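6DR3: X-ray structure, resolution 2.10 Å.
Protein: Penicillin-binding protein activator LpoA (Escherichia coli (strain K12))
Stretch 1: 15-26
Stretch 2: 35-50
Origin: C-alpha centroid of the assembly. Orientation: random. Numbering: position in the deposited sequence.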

# COMPACT_ATOMS: atom_id res chain seq x y z
N GLN A 15 -8.11 11.16 -9.84
CA GLN A 15 -8.03 9.90 -10.57
C GLN A 15 -8.96 9.92 -11.77
O GLN A 15 -10.04 10.51 -11.73
CB GLN A 15 -8.38 8.69 -9.68
CG GLN A 15 -7.18 8.04 -8.99
CD GLN A 15 -6.79 8.73 -7.70
OE1 GLN A 15 -7.58 9.45 -7.10
NE2 GLN A 15 -5.56 8.50 -7.26
N ALA A 16 -8.51 9.27 -12.84
CA ALA A 16 -9.33 9.02 -14.02
C ALA A 16 -8.93 7.65 -14.57
O ALA A 16 -7.95 7.05 -14.14
CB ALA A 16 -9.15 10.11 -15.08
N ASP A 17 -9.71 7.16 -15.54
CA ASP A 17 -9.42 5.86 -16.12
C ASP A 17 -8.52 6.00 -17.35
O ASP A 17 -8.23 7.10 -17.81
CB ASP A 17 -10.72 5.13 -16.47
CG ASP A 17 -11.57 5.88 -17.48
OD1 ASP A 17 -11.04 6.79 -18.15
OD2 ASP A 17 -12.77 5.56 -17.60
N SER A 18 -8.09 4.85 -17.87
CA SER A 18 -7.13 4.86 -18.98
C SER A 18 -7.72 5.51 -20.22
O SER A 18 -7.01 6.18 -20.97
CB SER A 18 -6.69 3.43 -19.29
OG SER A 18 -7.79 2.61 -19.62
N ALA A 19 -9.03 5.33 -20.45
CA ALA A 19 -9.66 5.94 -21.62
C ALA A 19 -9.48 7.46 -21.60
O ALA A 19 -9.18 8.07 -22.63
CB ALA A 19 -11.14 5.57 -21.66
N PHE A 20 -9.66 8.08 -20.44
CA PHE A 20 -9.46 9.52 -20.32
C PHE A 20 -8.01 9.90 -20.60
O PHE A 20 -7.73 10.79 -21.41
CB PHE A 20 -9.87 9.98 -18.92
CG PHE A 20 -9.69 11.45 -18.68
CD1 PHE A 20 -10.63 12.36 -19.12
CD2 PHE A 20 -8.58 11.92 -17.99
CE1 PHE A 20 -10.47 13.72 -18.89
CE2 PHE A 20 -8.42 13.27 -17.76
CZ PHE A 20 -9.36 14.17 -18.21
N TYR A 21 -7.07 9.22 -19.94
CA TYR A 21 -5.65 9.54 -20.12
C TYR A 21 -5.22 9.34 -21.57
O TYR A 21 -4.47 10.15 -22.12
CB TYR A 21 -4.80 8.67 -19.20
CG TYR A 21 -5.01 8.93 -17.72
CD1 TYR A 21 -5.26 10.21 -17.24
CD2 TYR A 21 -4.96 7.89 -16.80
CE1 TYR A 21 -5.45 10.44 -15.89
CE2 TYR A 21 -5.15 8.11 -15.45
CZ TYR A 21 -5.39 9.39 -15.00
OH TYR A 21 -5.58 9.60 -13.65
N LEU A 22 -5.68 8.26 -22.21
CA LEU A 22 -5.32 8.01 -23.60
C LEU A 22 -5.90 9.08 -24.51
O LEU A 22 -5.25 9.50 -25.48
CB LEU A 22 -5.80 6.62 -24.03
CG LEU A 22 -5.09 5.44 -23.35
CD1 LEU A 22 -5.81 4.13 -23.63
CD2 LEU A 22 -3.63 5.36 -23.79
N GLN A 23 -7.11 9.55 -24.22
CA GLN A 23 -7.70 10.63 -25.01
C GLN A 23 -6.88 11.91 -24.89
O GLN A 23 -6.62 12.59 -25.89
CB GLN A 23 -9.14 10.87 -24.57
CG GLN A 23 -9.86 11.97 -25.34
CD GLN A 23 -9.97 11.68 -26.82
OE1 GLN A 23 -9.34 12.34 -27.65
NE2 GLN A 23 -10.78 10.69 -27.17
N GLN A 24 -6.47 12.25 -23.66
CA GLN A 24 -5.64 13.44 -23.48
C GLN A 24 -4.27 13.25 -24.12
O GLN A 24 -3.71 14.20 -24.69
CB GLN A 24 -5.48 13.74 -21.99
CG GLN A 24 -6.79 13.96 -21.25
CD GLN A 24 -7.64 15.04 -21.88
OE1 GLN A 24 -7.19 16.16 -22.10
NE2 GLN A 24 -8.89 14.70 -22.19
N MET A 25 -3.71 12.04 -24.04
CA MET A 25 -2.43 11.77 -24.68
C MET A 25 -2.49 12.08 -26.17
O MET A 25 -1.53 12.61 -26.75
CB MET A 25 -2.04 10.31 -24.46
CG MET A 25 -0.69 9.93 -25.03
SD MET A 25 -0.25 8.21 -24.69
CE MET A 25 -1.36 7.34 -25.79
N GLN A 26 -3.62 11.78 -26.81
CA GLN A 26 -3.77 12.01 -28.24
C GLN A 26 -4.01 13.47 -28.60
O GLN A 26 -3.99 13.81 -29.78
CB GLN A 26 -4.93 11.16 -28.78
CG GLN A 26 -4.68 9.66 -28.69
CD GLN A 26 -5.88 8.83 -29.09
OE1 GLN A 26 -6.95 9.37 -29.38
NE2 GLN A 26 -5.71 7.51 -29.11
N ASN A 35 3.57 12.84 -19.89
CA ASN A 35 2.89 12.74 -18.60
C ASN A 35 1.57 11.99 -18.74
O ASN A 35 1.27 11.09 -17.95
CB ASN A 35 2.66 14.14 -18.02
CG ASN A 35 3.95 14.82 -17.61
OD1 ASN A 35 4.94 14.15 -17.30
ND2 ASN A 35 3.95 16.14 -17.62
N TRP A 36 0.76 12.34 -19.75
CA TRP A 36 -0.47 11.59 -20.00
C TRP A 36 -0.16 10.13 -20.29
O TRP A 36 -0.88 9.23 -19.85
CB TRP A 36 -1.24 12.21 -21.16
CG TRP A 36 -1.92 13.52 -20.85
CD1 TRP A 36 -1.76 14.70 -21.51
CD2 TRP A 36 -2.87 13.78 -19.80
NE1 TRP A 36 -2.54 15.68 -20.94
CE2 TRP A 36 -3.23 15.14 -19.89
CE3 TRP A 36 -3.44 12.99 -18.79
CZ2 TRP A 36 -4.14 15.73 -19.01
CZ3 TRP A 36 -4.34 13.58 -17.92
CH2 TRP A 36 -4.69 14.93 -18.04
N GLN A 37 0.92 9.87 -21.04
CA GLN A 37 1.29 8.50 -21.36
C GLN A 37 1.64 7.72 -20.11
O GLN A 37 1.22 6.57 -19.94
CB GLN A 37 2.46 8.50 -22.35
CG GLN A 37 2.86 7.12 -22.83
CD GLN A 37 3.90 7.18 -23.93
OE1 GLN A 37 4.24 8.26 -24.42
NE2 GLN A 37 4.41 6.02 -24.33
N LEU A 38 2.42 8.32 -19.21
CA LEU A 38 2.74 7.66 -17.95
C LEU A 38 1.48 7.36 -17.15
O LEU A 38 1.39 6.32 -16.50
CB LEU A 38 3.70 8.54 -17.13
CG LEU A 38 5.13 8.64 -17.65
CD1 LEU A 38 5.85 9.79 -16.96
CD2 LEU A 38 5.88 7.34 -17.43
N LEU A 39 0.51 8.27 -17.19
CA LEU A 39 -0.74 8.05 -16.45
C LEU A 39 -1.56 6.94 -17.09
O LEU A 39 -2.17 6.12 -16.39
CB LEU A 39 -1.53 9.35 -16.38
CG LEU A 39 -1.01 10.35 -15.34
CD1 LEU A 39 -1.45 11.77 -15.67
CD2 LEU A 39 -1.49 9.95 -13.96
N ALA A 40 -1.60 6.90 -18.43
CA ALA A 40 -2.30 5.81 -19.11
C ALA A 40 -1.73 4.46 -18.71
O ALA A 40 -2.48 3.51 -18.45
CB ALA A 40 -2.21 6.00 -20.63
N ILE A 41 -0.40 4.35 -18.66
CA ILE A 41 0.23 3.11 -18.22
C ILE A 41 -0.24 2.74 -16.82
O ILE A 41 -0.61 1.60 -16.54
CB ILE A 41 1.77 3.24 -18.28
CG1 ILE A 41 2.22 3.52 -19.71
CG2 ILE A 41 2.45 1.98 -17.75
CD1 ILE A 41 3.63 4.05 -19.81
N ARG A 42 -0.23 3.72 -15.91
CA ARG A 42 -0.66 3.47 -14.53
C ARG A 42 -2.09 2.95 -14.49
O ARG A 42 -2.39 2.00 -13.76
CB ARG A 42 -0.53 4.76 -13.71
CG ARG A 42 -0.68 4.57 -12.21
CD ARG A 42 -0.95 5.89 -11.50
NE ARG A 42 0.10 6.88 -11.74
CZ ARG A 42 0.18 8.06 -11.12
NH1 ARG A 42 -0.74 8.40 -10.22
NH2 ARG A 42 1.17 8.89 -11.40
N ALA A 43 -2.98 3.57 -15.26
CA ALA A 43 -4.38 3.15 -15.25
C ALA A 43 -4.57 1.80 -15.93
O ALA A 43 -5.34 0.96 -15.46
CB ALA A 43 -5.25 4.22 -15.92
N LEU A 44 -3.87 1.58 -17.05
CA LEU A 44 -3.98 0.29 -17.74
C LEU A 44 -3.60 -0.86 -16.81
O LEU A 44 -4.27 -1.90 -16.79
CB LEU A 44 -3.11 0.29 -18.99
CG LEU A 44 -3.58 1.17 -20.15
CD1 LEU A 44 -2.48 1.30 -21.21
CD2 LEU A 44 -4.84 0.60 -20.78
N VAL A 45 -2.52 -0.70 -16.05
CA VAL A 45 -2.12 -1.73 -15.09
C VAL A 45 -3.24 -1.95 -14.07
O VAL A 45 -3.64 -3.09 -13.81
CB VAL A 45 -0.80 -1.34 -14.39
CG1 VAL A 45 -0.48 -2.31 -13.25
CG2 VAL A 45 0.34 -1.31 -15.40
N LYS A 46 -3.75 -0.87 -13.49
CA LYS A 46 -4.80 -0.99 -12.49
C LYS A 46 -6.04 -1.68 -13.04
O LYS A 46 -6.72 -2.41 -12.31
CB LYS A 46 -5.17 0.40 -11.96
CG LYS A 46 -6.07 0.37 -10.73
CD LYS A 46 -6.32 1.78 -10.20
CE LYS A 46 -7.05 1.76 -8.87
NZ LYS A 46 -7.23 3.12 -8.31
N GLU A 47 -6.34 -1.47 -14.32
CA GLU A 47 -7.55 -2.02 -14.92
C GLU A 47 -7.38 -3.45 -15.39
O GLU A 47 -8.37 -4.07 -15.82
CB GLU A 47 -7.99 -1.12 -16.08
CG GLU A 47 -8.45 0.26 -15.63
CD GLU A 47 -8.56 1.26 -16.76
OE1 GLU A 47 -8.54 0.84 -17.94
OE2 GLU A 47 -8.66 2.47 -16.47
N GLY A 48 -6.18 -4.00 -15.33
CA GLY A 48 -5.93 -5.35 -15.79
C GLY A 48 -5.56 -5.47 -17.25
O GLY A 48 -5.52 -6.59 -17.78
N LYS A 49 -5.28 -4.35 -17.92
CA LYS A 49 -4.90 -4.34 -19.33
C LYS A 49 -3.37 -4.38 -19.43
O LYS A 49 -2.71 -3.43 -19.84
CB LYS A 49 -5.47 -3.12 -20.03
CG LYS A 49 -6.98 -3.16 -20.22
CD LYS A 49 -7.60 -1.78 -20.04
CE LYS A 49 -8.81 -1.58 -20.94
NZ LYS A 49 -9.79 -2.69 -20.81
N THR A 50 -2.82 -5.53 -19.02
CA THR A 50 -1.37 -5.65 -18.88
C THR A 50 -0.67 -5.54 -20.22
O THR A 50 0.37 -4.87 -20.33
CB THR A 50 -1.02 -6.97 -18.20
OG1 THR A 50 -1.83 -7.14 -17.02
CG2 THR A 50 0.45 -6.99 -17.79

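The centre of this contact is Tyr-21. Its side chain sits as a knob in a hole formed by Trp-36, Leu-39, Ala-40 and Ala-43. Leu-39 lies over one face of the ring, with its CB 3.7 Å from the centroid of the Tyr-21 ring, almost on the ring normal. This is a CH-pi contact. Ala-43 meets the ring at its edge, Ala-43 CB to Tyr-21 CD2 being 3.8 Å. Trp-36 also lies at the edge, with Tyr-21 CD1 3.6 Å from Trp-36 CZ3. The two aromatic groups touch rim to rim, and neither covers the face of the other.

The helix that starts at Ser-18 and the one that runs through Asn-35 towards Glu-47 carry these side chains and are nearly antiparallel, at 160°. Their axes approach to 8.3 Å. Small residues accompany this close packing. Ser-18 CA and Ala-40 CA are 4.9 Å apart. At the other end of the contact, Met-25 CA and Trp-36 CA are 5.1 Å apart. Leu-22 points its CA-to-CB bond away, but the end of its side chain comes back, and Leu-22 CD2 reaches Ala-40 CB at 3.5 Å.

Trp-36 has the largest area covered by the other stretch. Gln-24 lies over one face of its indole, with Gln-24 CB 3.4 Å from the centroid of the Trp-36 five-membered ring. The aliphatic base of a polar side chain thus makes a second CH-pi contact. Phe-20 adds an oblique contact, Phe-20 CE2 to Trp-36 CZ3 at 4.1 Å. Met-25 packs beside the base of the tryptophan, with Met-25 CB 3.9 Å from Trp-36 CB. Its sulfur, Met-25 SD, lies 3.6 Å from Gln-37 CB.

The polar edge is at the start of the first helix. Ser-18 is a second knob, set among Ala-40, Ala-43, Leu-44 and Glu-47. Glu-47 receives two hydrogen bonds from it. Ser-18 N donates to Glu-47 OE2 at 2.8 Å, and Ser-18 OG donates to Glu-47 OE1 at 2.6 Å. The carboxylate therefore engages a backbone NH of the first helical turn, a group with no earlier helical carbonyl to pair with. Asp-17 caps the same turn from within its own stretch, its OD1 accepting from Phe-20 N at 3.0 Å.

Just beyond Glu-47, Gly-48 has positive phi and forms a Schellman motif. Lys-49 N bonds back to Leu-44 O at 2.9 Å, and Gly-48 N to Val-45 O at 3.1 Å. These bonds close the second helix, and the Glu-47 hydrogen bonds to Ser-18 hold that end beside the start of the first.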